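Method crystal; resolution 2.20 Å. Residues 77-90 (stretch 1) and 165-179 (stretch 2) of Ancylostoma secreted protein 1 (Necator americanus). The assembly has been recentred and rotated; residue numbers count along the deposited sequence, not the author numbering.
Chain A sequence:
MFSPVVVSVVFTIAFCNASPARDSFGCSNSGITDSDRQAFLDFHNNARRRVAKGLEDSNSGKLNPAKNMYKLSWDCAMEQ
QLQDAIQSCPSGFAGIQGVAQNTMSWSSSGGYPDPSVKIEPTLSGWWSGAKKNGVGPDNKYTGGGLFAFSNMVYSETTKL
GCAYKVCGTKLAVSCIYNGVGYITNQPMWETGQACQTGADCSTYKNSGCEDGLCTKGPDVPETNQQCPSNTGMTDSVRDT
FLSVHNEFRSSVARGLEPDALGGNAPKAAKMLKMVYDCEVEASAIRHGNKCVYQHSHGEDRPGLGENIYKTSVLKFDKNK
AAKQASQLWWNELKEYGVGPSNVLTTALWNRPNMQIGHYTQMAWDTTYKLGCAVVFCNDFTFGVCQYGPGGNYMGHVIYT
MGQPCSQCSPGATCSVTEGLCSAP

Stretch 1 (77-90) AMEQQLQDAIQSCP
Stretch 2, residues 165-179: KVCGTKLAVSCIYNG

How do the two backbones lie against each other? From Ala77 to about Gln83 the chain continues a helix begun earlier. Lys165 lies in a strand begun earlier in the chain, which a tight reversal with Gly168 at phi/psi 65/-89 joins to strand 170-177. Lys165 and Ala172 pair through Lys165 N to Ala172 O (2.9 Å) and Ala172 N to Lys165 O (3.1 Å). Helix and strand 170-177 run at 138°, closer to antiparallel than parallel, with axes 8.8 Å apart at closest. The register places Met78 CA 7.2 Å from Ile176 CA and Cys89 CA 5.6 Å from Ala172 CA.

What fixes the two covalently? After the helix, a type I turn from Ile86 to Cys89, closed by Cys89 N to Ile86 O at 3.0 Å, leads to Cys89 at phi/psi 46/58. Its SG bonds Cys167 SG at 2.1 Å, with chi3 93° and both chi1 angles m. Beside this disulfide, Cys89 CB packs 4.1 Å from Ala172 CB.

Which side chains pack between the two stretches? Alternate strand residues Ala172, Ser174 and Ile176 point their CA-to-CB bonds toward residues 77-90. Met78 (m, t, p) brings CB to 3.8 Å from Ile176 CD1; Leu82 (t, p) sets CD2 4.0 Å from Ile176 CG1 and 3.4 Å from the backbone O of Ser174. Beyond the helix, Ile86 (p, t) places CD1 4.0 Å from Lys165 CB.

Where do polar groups bridge the contact? Lys165 (t, p, t, t), bent at chi2 and extended beyond it, donates from NZ to Gln87 OE1 at 2.6 Å. Although Gln87 CB points away, its m, m rotamer brings the amide back, and NE2 also donates to Gln83 O at 3.1 Å, tying the bridge to the helix. Lys170 (t, t, t, m) adds a weak hydrogen bond from NZ to Cys89 O at 3.4 Å.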

# COMPACT_ATOMS: atom_id res chain seq x y z
N ALA A 77 -12.98 16.19 8.82
CA ALA A 77 -11.68 16.69 9.12
C ALA A 77 -10.90 16.73 7.84
O ALA A 77 -10.14 17.69 7.59
CB ALA A 77 -11.00 15.77 10.14
N MET A 78 -11.06 15.69 7.01
CA MET A 78 -10.40 15.68 5.69
C MET A 78 -10.94 16.79 4.82
O MET A 78 -10.15 17.53 4.26
CB MET A 78 -10.49 14.32 4.98
CG MET A 78 -9.42 13.38 5.47
SD MET A 78 -9.82 11.73 5.02
CE MET A 78 -9.61 11.90 3.25
N GLU A 79 -12.26 16.92 4.76
CA GLU A 79 -12.93 18.01 4.05
C GLU A 79 -12.46 19.38 4.49
O GLU A 79 -12.18 20.27 3.65
CB GLU A 79 -14.45 17.93 4.20
CG GLU A 79 -15.22 19.08 3.44
CD GLU A 79 -16.61 19.23 3.91
OE1 GLU A 79 -17.18 18.27 4.47
OE2 GLU A 79 -17.18 20.32 3.78
N GLN A 80 -12.34 19.58 5.80
CA GLN A 80 -12.06 20.94 6.33
C GLN A 80 -10.65 21.32 6.00
O GLN A 80 -10.38 22.47 5.66
CB GLN A 80 -12.27 20.98 7.86
CG GLN A 80 -11.95 22.39 8.50
CD GLN A 80 -12.98 23.45 8.12
OE1 GLN A 80 -14.18 23.29 8.35
NE2 GLN A 80 -12.50 24.54 7.50
N GLN A 81 -9.74 20.38 6.16
CA GLN A 81 -8.35 20.66 5.85
C GLN A 81 -8.15 21.03 4.38
O GLN A 81 -7.44 21.97 4.09
CB GLN A 81 -7.45 19.49 6.28
CG GLN A 81 -6.00 19.89 6.30
CD GLN A 81 -5.10 18.91 7.03
OE1 GLN A 81 -5.55 17.85 7.52
NE2 GLN A 81 -3.81 19.26 7.12
N LEU A 82 -8.78 20.29 3.48
CA LEU A 82 -8.67 20.56 2.08
C LEU A 82 -9.31 21.93 1.74
O LEU A 82 -8.79 22.69 0.90
CB LEU A 82 -9.31 19.43 1.29
CG LEU A 82 -9.49 19.64 -0.20
CD1 LEU A 82 -8.12 19.77 -0.79
CD2 LEU A 82 -10.20 18.48 -0.83
N GLN A 83 -10.43 22.22 2.39
CA GLN A 83 -11.11 23.49 2.16
C GLN A 83 -10.20 24.68 2.51
O GLN A 83 -10.16 25.67 1.78
CB GLN A 83 -12.43 23.55 2.90
CG GLN A 83 -13.17 24.87 2.70
CD GLN A 83 -14.01 24.84 1.44
OE1 GLN A 83 -15.01 24.19 1.43
NE2 GLN A 83 -13.59 25.54 0.40
N ASP A 84 -9.48 24.57 3.63
CA ASP A 84 -8.55 25.60 4.10
C ASP A 84 -7.38 25.81 3.14
O ASP A 84 -6.79 26.88 3.10
CB ASP A 84 -8.02 25.27 5.51
CG ASP A 84 -9.09 25.33 6.55
OD1 ASP A 84 -10.03 26.14 6.39
OD2 ASP A 84 -9.00 24.60 7.55
N ALA A 85 -7.09 24.80 2.32
CA ALA A 85 -5.90 24.85 1.49
C ALA A 85 -6.13 25.44 0.12
O ALA A 85 -5.19 25.84 -0.56
CB ALA A 85 -5.25 23.50 1.39
N ILE A 86 -7.40 25.50 -0.27
CA ILE A 86 -7.76 25.95 -1.60
C ILE A 86 -8.42 27.34 -1.61
O ILE A 86 -9.06 27.72 -2.59
CB ILE A 86 -8.63 24.87 -2.36
CG1 ILE A 86 -10.00 24.65 -1.66
CG2 ILE A 86 -7.88 23.53 -2.39
CD1 ILE A 86 -11.00 23.88 -2.51
N GLN A 87 -8.27 28.10 -0.53
CA GLN A 87 -9.02 29.37 -0.45
C GLN A 87 -8.62 30.37 -1.56
O GLN A 87 -9.44 31.19 -2.01
CB GLN A 87 -8.93 29.99 0.96
CG GLN A 87 -9.72 29.25 2.06
CD GLN A 87 -11.26 29.38 1.94
OE1 GLN A 87 -11.82 30.50 2.05
NE2 GLN A 87 -11.94 28.23 1.75
N SER A 88 -7.39 30.27 -2.04
CA SER A 88 -6.90 31.17 -3.08
C SER A 88 -6.81 30.49 -4.46
O SER A 88 -6.15 31.02 -5.37
CB SER A 88 -5.52 31.65 -2.68
OG SER A 88 -4.72 30.51 -2.35
N CYS A 89 -7.50 29.35 -4.61
CA CYS A 89 -7.43 28.50 -5.82
C CYS A 89 -5.98 28.28 -6.30
O CYS A 89 -5.63 28.61 -7.47
CB CYS A 89 -8.34 29.02 -6.95
SG CYS A 89 -10.08 29.29 -6.46
N PRO A 90 -5.14 27.70 -5.41
CA PRO A 90 -3.72 27.54 -5.75
C PRO A 90 -3.50 26.57 -6.89
O PRO A 90 -4.31 25.64 -7.08
CB PRO A 90 -3.11 26.99 -4.44
CG PRO A 90 -4.18 26.17 -3.87
CD PRO A 90 -5.46 27.00 -4.15
N LYS A 165 -13.81 25.89 -4.22
CA LYS A 165 -13.72 27.29 -3.86
C LYS A 165 -13.79 28.13 -5.11
O LYS A 165 -13.06 27.86 -6.03
CB LYS A 165 -12.42 27.58 -3.14
CG LYS A 165 -12.28 28.97 -2.58
CD LYS A 165 -13.25 29.27 -1.46
CE LYS A 165 -12.93 30.72 -0.97
NZ LYS A 165 -13.65 31.16 0.29
N VAL A 166 -14.67 29.15 -5.12
CA VAL A 166 -14.71 30.15 -6.18
C VAL A 166 -13.65 31.28 -5.94
O VAL A 166 -13.51 31.80 -4.83
CB VAL A 166 -16.15 30.76 -6.36
CG1 VAL A 166 -16.19 31.80 -7.45
CG2 VAL A 166 -17.14 29.65 -6.70
N CYS A 167 -12.88 31.63 -6.98
CA CYS A 167 -11.97 32.76 -6.86
C CYS A 167 -12.22 33.73 -7.98
O CYS A 167 -11.46 33.78 -8.93
CB CYS A 167 -10.51 32.30 -6.86
SG CYS A 167 -10.11 31.16 -5.57
N GLY A 168 -13.30 34.49 -7.88
CA GLY A 168 -13.71 35.38 -8.97
C GLY A 168 -14.11 34.69 -10.25
O GLY A 168 -15.28 34.41 -10.46
N THR A 169 -13.14 34.43 -11.13
CA THR A 169 -13.41 33.82 -12.47
C THR A 169 -12.79 32.44 -12.53
O THR A 169 -12.71 31.82 -13.60
CB THR A 169 -12.85 34.67 -13.67
OG1 THR A 169 -11.51 35.09 -13.36
CG2 THR A 169 -13.71 35.91 -13.95
N LYS A 170 -12.34 31.96 -11.37
CA LYS A 170 -11.66 30.71 -11.31
C LYS A 170 -12.34 29.81 -10.26
O LYS A 170 -12.75 30.25 -9.22
CB LYS A 170 -10.18 30.96 -10.97
CG LYS A 170 -9.27 29.72 -10.92
CD LYS A 170 -7.77 30.15 -11.01
CE LYS A 170 -6.75 29.03 -11.40
NZ LYS A 170 -6.88 27.80 -10.51
N LEU A 171 -12.42 28.51 -10.55
CA LEU A 171 -13.04 27.54 -9.64
C LEU A 171 -12.12 26.35 -9.46
O LEU A 171 -11.71 25.74 -10.40
CB LEU A 171 -14.39 27.05 -10.17
CG LEU A 171 -15.09 25.94 -9.36
CD1 LEU A 171 -15.66 26.43 -8.04
CD2 LEU A 171 -16.21 25.38 -10.15
N ALA A 172 -11.80 26.03 -8.22
CA ALA A 172 -11.00 24.85 -8.01
C ALA A 172 -11.90 23.84 -7.29
O ALA A 172 -12.65 24.22 -6.35
CB ALA A 172 -9.75 25.19 -7.20
N VAL A 173 -11.89 22.61 -7.79
CA VAL A 173 -12.62 21.48 -7.22
C VAL A 173 -11.62 20.35 -6.96
O VAL A 173 -10.81 20.06 -7.82
CB VAL A 173 -13.70 20.96 -8.16
CG1 VAL A 173 -14.49 19.85 -7.44
CG2 VAL A 173 -14.62 22.12 -8.65
N SER A 174 -11.65 19.78 -5.77
CA SER A 174 -10.56 18.92 -5.29
C SER A 174 -11.12 17.87 -4.30
O SER A 174 -12.08 18.10 -3.66
CB SER A 174 -9.39 19.71 -4.64
OG SER A 174 -8.26 18.84 -4.34
N CYS A 175 -10.49 16.70 -4.24
CA CYS A 175 -10.88 15.63 -3.32
C CYS A 175 -9.57 15.05 -2.87
O CYS A 175 -8.62 14.99 -3.64
CB CYS A 175 -11.70 14.50 -4.00
SG CYS A 175 -13.37 14.88 -4.53
N ILE A 176 -9.54 14.65 -1.59
CA ILE A 176 -8.41 13.95 -0.99
C ILE A 176 -8.87 12.61 -0.47
O ILE A 176 -10.06 12.44 -0.16
CB ILE A 176 -7.72 14.75 0.19
CG1 ILE A 176 -8.74 15.35 1.13
CG2 ILE A 176 -6.80 15.82 -0.30
CD1 ILE A 176 -8.11 15.74 2.40
N TYR A 177 -7.95 11.66 -0.37
CA TYR A 177 -8.29 10.24 -0.14
C TYR A 177 -7.29 9.66 0.80
O TYR A 177 -6.11 9.93 0.64
CB TYR A 177 -8.22 9.44 -1.46
CG TYR A 177 -9.04 10.00 -2.57
CD1 TYR A 177 -10.28 9.43 -2.92
CD2 TYR A 177 -8.57 11.04 -3.34
CE1 TYR A 177 -11.00 9.93 -3.97
CE2 TYR A 177 -9.30 11.52 -4.40
CZ TYR A 177 -10.50 10.96 -4.71
OH TYR A 177 -11.27 11.46 -5.71
N ASN A 178 -7.72 8.85 1.76
CA ASN A 178 -6.81 8.25 2.71
C ASN A 178 -6.07 7.00 2.17
O ASN A 178 -5.58 6.17 2.97
CB ASN A 178 -7.54 7.90 4.01
CG ASN A 178 -8.54 6.72 3.85
OD1 ASN A 178 -9.00 6.43 2.74
ND2 ASN A 178 -8.88 6.06 4.97
N GLY A 179 -6.01 6.84 0.85
CA GLY A 179 -5.24 5.76 0.26
C GLY A 179 -4.55 6.30 -0.98
O GLY A 179 -5.06 7.25 -1.63